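Local coordinates for thioredoxin domain-containing protein (Silicibacter pomeroyi, PDB 3EYT) that is of unknown function but has a thioredoxin-like fold of the AhpC/TSA family and may have oxidoreductase or antioxidant activity, at residues Ile81-Lys84 and Ala85-His88; Gly104-Pro107 and Arg108-Ala112. All blocks are in the same frame, centred on the assembly; numbering follows the deposited sequence.

Interaction 1: Ile81-Lys84 and Ala85-His88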
loop_
_atom_site.group_PDB
_atom_site.type_symbol
_atom_site.label_atom_id
_atom_site.label_comp_id
_atom_site.label_asym_id
_atom_site.label_seq_id
_atom_site.Cartn_x
_atom_site.Cartn_y
_atom_site.Cartn_z
ATOM N N ILE C 81 4.485 3.953 -3.447
ATOM C CA ILE C 81 5.884 3.704 -2.986
ATOM C C ILE C 81 6.482 2.590 -3.868
ATOM O O ILE C 81 7.656 2.635 -4.249
ATOM C CB ILE C 81 5.983 3.371 -1.481
ATOM C CG1 ILE C 81 7.435 3.233 -1.034
ATOM C CG2 ILE C 81 5.228 2.085 -1.124
ATOM C CD1 ILE C 81 7.580 3.044 0.441
ATOM N N SER C 82 5.653 1.612 -4.223
ATOM C CA SER C 82 6.100 0.542 -5.120
ATOM C C SER C 82 6.341 0.997 -6.543
ATOM O O SER C 82 7.316 0.578 -7.192
ATOM C CB SER C 82 5.130 -0.636 -5.078
ATOM O OG SER C 82 5.279 -1.345 -3.856
ATOM N N LEU C 83 5.436 1.830 -7.048
ATOM C CA LEU C 83 5.546 2.417 -8.381
ATOM C C LEU C 83 6.789 3.263 -8.545
ATOM O O LEU C 83 7.444 3.172 -9.571
ATOM C CB LEU C 83 4.320 3.297 -8.702
ATOM C CG LEU C 83 4.347 3.936 -10.107
ATOM C CD1 LEU C 83 4.374 2.850 -11.190
ATOM C CD2 LEU C 83 3.165 4.876 -10.316
ATOM N N LYS C 84 7.098 4.100 -7.542
ATOM C CA LYS C 84 8.317 4.928 -7.567
ATOM C C LYS C 84 9.580 4.065 -7.813
ATOM O O LYS C 84 10.422 4.399 -8.658
ATOM C CB LYS C 84 8.447 5.711 -6.247
ATOM C CG LYS C 84 9.416 6.886 -6.344
ATOM C CD LYS C 84 9.495 7.621 -5.020
ATOM C CE LYS C 84 10.231 8.917 -5.215
ATOM N NZ LYS C 84 11.233 9.010 -4.132
ATOM N N ALA C 85 9.675 2.939 -7.099
ATOM C CA ALA C 85 10.821 2.015 -7.236
ATOM C C ALA C 85 10.817 1.349 -8.604
ATOM O O ALA C 85 11.855 1.247 -9.254
ATOM C CB ALA C 85 10.811 0.978 -6.131
ATOM N N PHE C 86 9.636 0.968 -9.070
ATOM C CA PHE C 86 9.496 0.366 -10.393
ATOM C C PHE C 86 9.945 1.303 -11.525
ATOM O O PHE C 86 10.664 0.882 -12.464
ATOM C CB PHE C 86 8.023 -0.060 -10.587
ATOM C CG PHE C 86 7.719 -0.570 -11.956
ATOM C CD1 PHE C 86 7.938 -1.901 -12.275
ATOM C CD2 PHE C 86 7.156 0.273 -12.914
ATOM C CE1 PHE C 86 7.613 -2.394 -13.564
ATOM C CE2 PHE C 86 6.850 -0.194 -14.205
ATOM C CZ PHE C 86 7.082 -1.525 -14.530
ATOM N N LEU C 87 9.536 2.567 -11.442
ATOM C CA LEU C 87 9.928 3.553 -12.448
ATOM C C LEU C 87 11.436 3.782 -12.431
ATOM O O LEU C 87 12.044 3.949 -13.479
ATOM C CB LEU C 87 9.213 4.888 -12.248
ATOM C CG LEU C 87 7.691 4.885 -12.267
ATOM C CD1 LEU C 87 7.180 6.259 -11.921
ATOM C CD2 LEU C 87 7.209 4.425 -13.638
ATOM N N HIS C 88 12.028 3.790 -11.243
ATOM C CA HIS C 88 13.484 3.881 -11.125
ATOM C C HIS C 88 14.203 2.669 -11.778
ATOM O O HIS C 88 15.038 2.847 -12.691
ATOM C CB HIS C 88 13.907 4.053 -9.654
ATOM C CG HIS C 88 15.380 4.208 -9.465
ATOM N ND1 HIS C 88 16.202 3.160 -9.096
ATOM C CD2 HIS C 88 16.189 5.280 -9.623
ATOM C CE1 HIS C 88 17.451 3.584 -9.024
ATOM N NE2 HIS C 88 17.471 4.867 -9.339
#
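L87 lays its isobutyl group across that of L83 one turn earlier, the two side chains crossing obliquely, with CG of L87 4.0 Å from CD1 of L83. A chi1 of -58° puts L87 CG beside its own backbone N, where it meets that methyl; L83 CG, for its part, lies anti to its N at -179°. CD1 of L83 also reaches the F86 ring, at 4.2 Å from CD2, so one methyl spans both residues. Beneath the side chains runs ordinary i to i+4 bonding: S82 O accepts from F86 N, K84 O from H88 N, and L83 O from L87 N at 2.9 Å. Helix 80-89 is the crossover of a beta-alpha-beta unit between strands 63-69 and 96-99; its leucine side packs on F15, V96 and V98, while F86 turns to V44 and I48 of helix 41-57. With L87 cut back to an alanine, L83 CD1 is likely to lose this neighbour and a gap to open toward F15 and V96. Another flank meets the second subunit, where S82 OG is hydrogen-bonded to A77 O of that chain and A85 packs on the same A77.

Interaction 2: Gly104-Pro107 and Arg108-Ala112. With EDO (1,2-ethanediol), chain I.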
loop_
_atom_site.group_PDB
_atom_site.type_symbol
_atom_site.label_atom_id
_atom_site.label_comp_id
_atom_site.label_asym_id
_atom_site.label_seq_id
_atom_site.Cartn_x
_atom_site.Cartn_y
_atom_site.Cartn_z
ATOM N N GLY C 104 -15.477 1.371 -7.161
ATOM C CA GLY C 104 -15.150 -0.050 -6.999
ATOM C C GLY C 104 -13.644 -0.261 -7.260
ATOM O O GLY C 104 -12.840 0.654 -7.043
ATOM N N ALA C 105 -13.299 -1.457 -7.746
ATOM C CA ALA C 105 -11.947 -1.890 -8.052
ATOM C C ALA C 105 -11.246 -1.021 -9.114
ATOM O O ALA C 105 -10.091 -0.632 -8.920
ATOM C CB ALA C 105 -11.978 -3.349 -8.510
HETATM N N MSE C 106 -11.946 -0.734 -10.215
HETATM C CA MSE C 106 -11.393 0.006 -11.324
HETATM C C MSE C 106 -11.204 1.482 -10.959
HETATM O O MSE C 106 -12.126 2.095 -10.391
HETATM C CB MSE C 106 -12.354 -0.092 -12.515
HETATM C CG MSE C 106 -11.764 0.428 -13.807
HETATM SE SE MSE C 106 -12.792 -0.220 -15.367
HETATM C CE MSE C 106 -12.852 -2.109 -14.942
ATOM N N PRO C 107 -10.031 2.059 -11.297
ATOM C CA PRO C 107 -9.828 3.469 -10.981
ATOM C C PRO C 107 -10.571 4.402 -11.960
ATOM O O PRO C 107 -11.097 3.929 -12.975
ATOM C CB PRO C 107 -8.318 3.633 -11.038
ATOM C CG PRO C 107 -7.851 2.570 -12.047
ATOM C CD PRO C 107 -8.833 1.430 -11.913
ATOM N N ARG C 108 -10.592 5.710 -11.671
ATOM C CA ARG C 108 -11.580 6.611 -12.302
ATOM C C ARG C 108 -11.320 6.873 -13.789
ATOM O O ARG C 108 -12.267 6.862 -14.603
ATOM C CB ARG C 108 -11.699 7.947 -11.543
ATOM C CG ARG C 108 -12.152 7.755 -10.100
ATOM C CD ARG C 108 -12.640 9.021 -9.456
ATOM N NE ARG C 108 -13.708 9.649 -10.222
ATOM C CZ ARG C 108 -15.009 9.478 -9.989
ATOM N NH1 ARG C 108 -15.430 8.696 -8.997
ATOM N NH2 ARG C 108 -15.892 10.100 -10.751
ATOM N N THR C 109 -10.067 7.148 -14.140
ATOM C CA THR C 109 -9.752 7.457 -15.554
ATOM C C THR C 109 -9.907 6.204 -16.421
ATOM O O THR C 109 -10.471 6.238 -17.544
ATOM C CB THR C 109 -8.328 8.029 -15.691
ATOM O OG1 THR C 109 -8.163 9.063 -14.721
ATOM C CG2 THR C 109 -8.058 8.571 -17.094
HETATM N N MSE C 110 -9.431 5.088 -15.889
HETATM C CA MSE C 110 -9.631 3.818 -16.570
HETATM C C MSE C 110 -11.110 3.541 -16.897
HETATM O O MSE C 110 -11.417 3.154 -18.029
HETATM C CB MSE C 110 -9.106 2.658 -15.705
HETATM C CG MSE C 110 -9.041 1.351 -16.504
HETATM SE SE MSE C 110 -8.448 -0.168 -15.429
HETATM C CE MSE C 110 -8.592 -1.509 -16.840
ATOM N N ALA C 111 -12.000 3.730 -15.920
ATOM C CA ALA C 111 -13.442 3.563 -16.136
ATOM C C ALA C 111 -13.979 4.585 -17.114
ATOM O O ALA C 111 -14.744 4.230 -17.992
ATOM C CB ALA C 111 -14.224 3.617 -14.806
ATOM N N ALA C 112 -13.580 5.856 -16.977
ATOM C CA ALA C 112 -14.025 6.911 -17.898
ATOM C C ALA C 112 -13.694 6.567 -19.352
ATOM O O ALA C 112 -14.474 6.878 -20.259
ATOM C CB ALA C 112 -13.384 8.280 -17.530
HETATM C C1 EDO I . -15.453 2.415 -10.972
HETATM O O1 EDO I . -14.674 1.686 -10.002
HETATM C C2 EDO I . -14.930 3.853 -11.123
HETATM O O2 EDO I . -15.574 4.694 -10.152
#
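O1 of the ethanediol, a molecule probably left from the crystallisation liquor, is held by two bonds from the loop: it gives a hydrogen bond to M106 O at 2.6 Å and takes one from G104 N at 3.0 Å. The diol is also hydrogen-bonded to D103 N. Its C2 carbon lies 3.8 Å from A111 CB, so the small molecule spans from the loop to the first turn of the helix.

P107 sits at the N-cap of that helix. Its carbonyl accepts the first i to i+4 bond, from A111 N at 3.1 Å, with an N-H...O angle of 162° and the donor in the carbonyl plane. A proline cannot use its side chain to take up the open N-H groups of the first turn; here D99, just ahead of the loop at the end of strand 96-99, does so with both carboxylate oxygens, OD1 to T109 N and OD2 to M110 N. The short helix 108-112 is thereby tied back to the central sheet of the thioredoxin-like fold.

On the apolar side the proline ring lies against the selenomethionine M110, CG of P107 3.9 Å from CB of M110. M110 stretches out fully beyond CG, which brings its SE to 3.7 Å from CG of the other selenomethionine, M106; the two chains cross at about a right angle. M106 has its CG anti to the backbone N (chi1 -169°), and its SE lies 4.1 Å from CB of A111. R108 has its NE hydrogen-bonded to Q10 OE1, and its side chain also packs on Q13 of a fourth subunit. T109 joins the same partner residue, OG1 meeting Q10 N.

Overall arrangement
Along the chain the two contacts come in series, interaction 1 closing before interaction 2 opens, with strand 96-99 between them. Their centres lie 21 Å apart and their nearest atoms about 11 Å, so they do not touch. The strand is the connection: helix 80-89 packs on it through its leucines, and D99 at its end holds the start of helix 108-112. Both sites thus hang on one edge region of the central sheet, near strand 11-15, within the same thioredoxin-like fold. Both also face other copies of the protein, interaction 1 meeting the second and third subunits and interaction 2 the fourth, so this region contributes to the four-chain assembly.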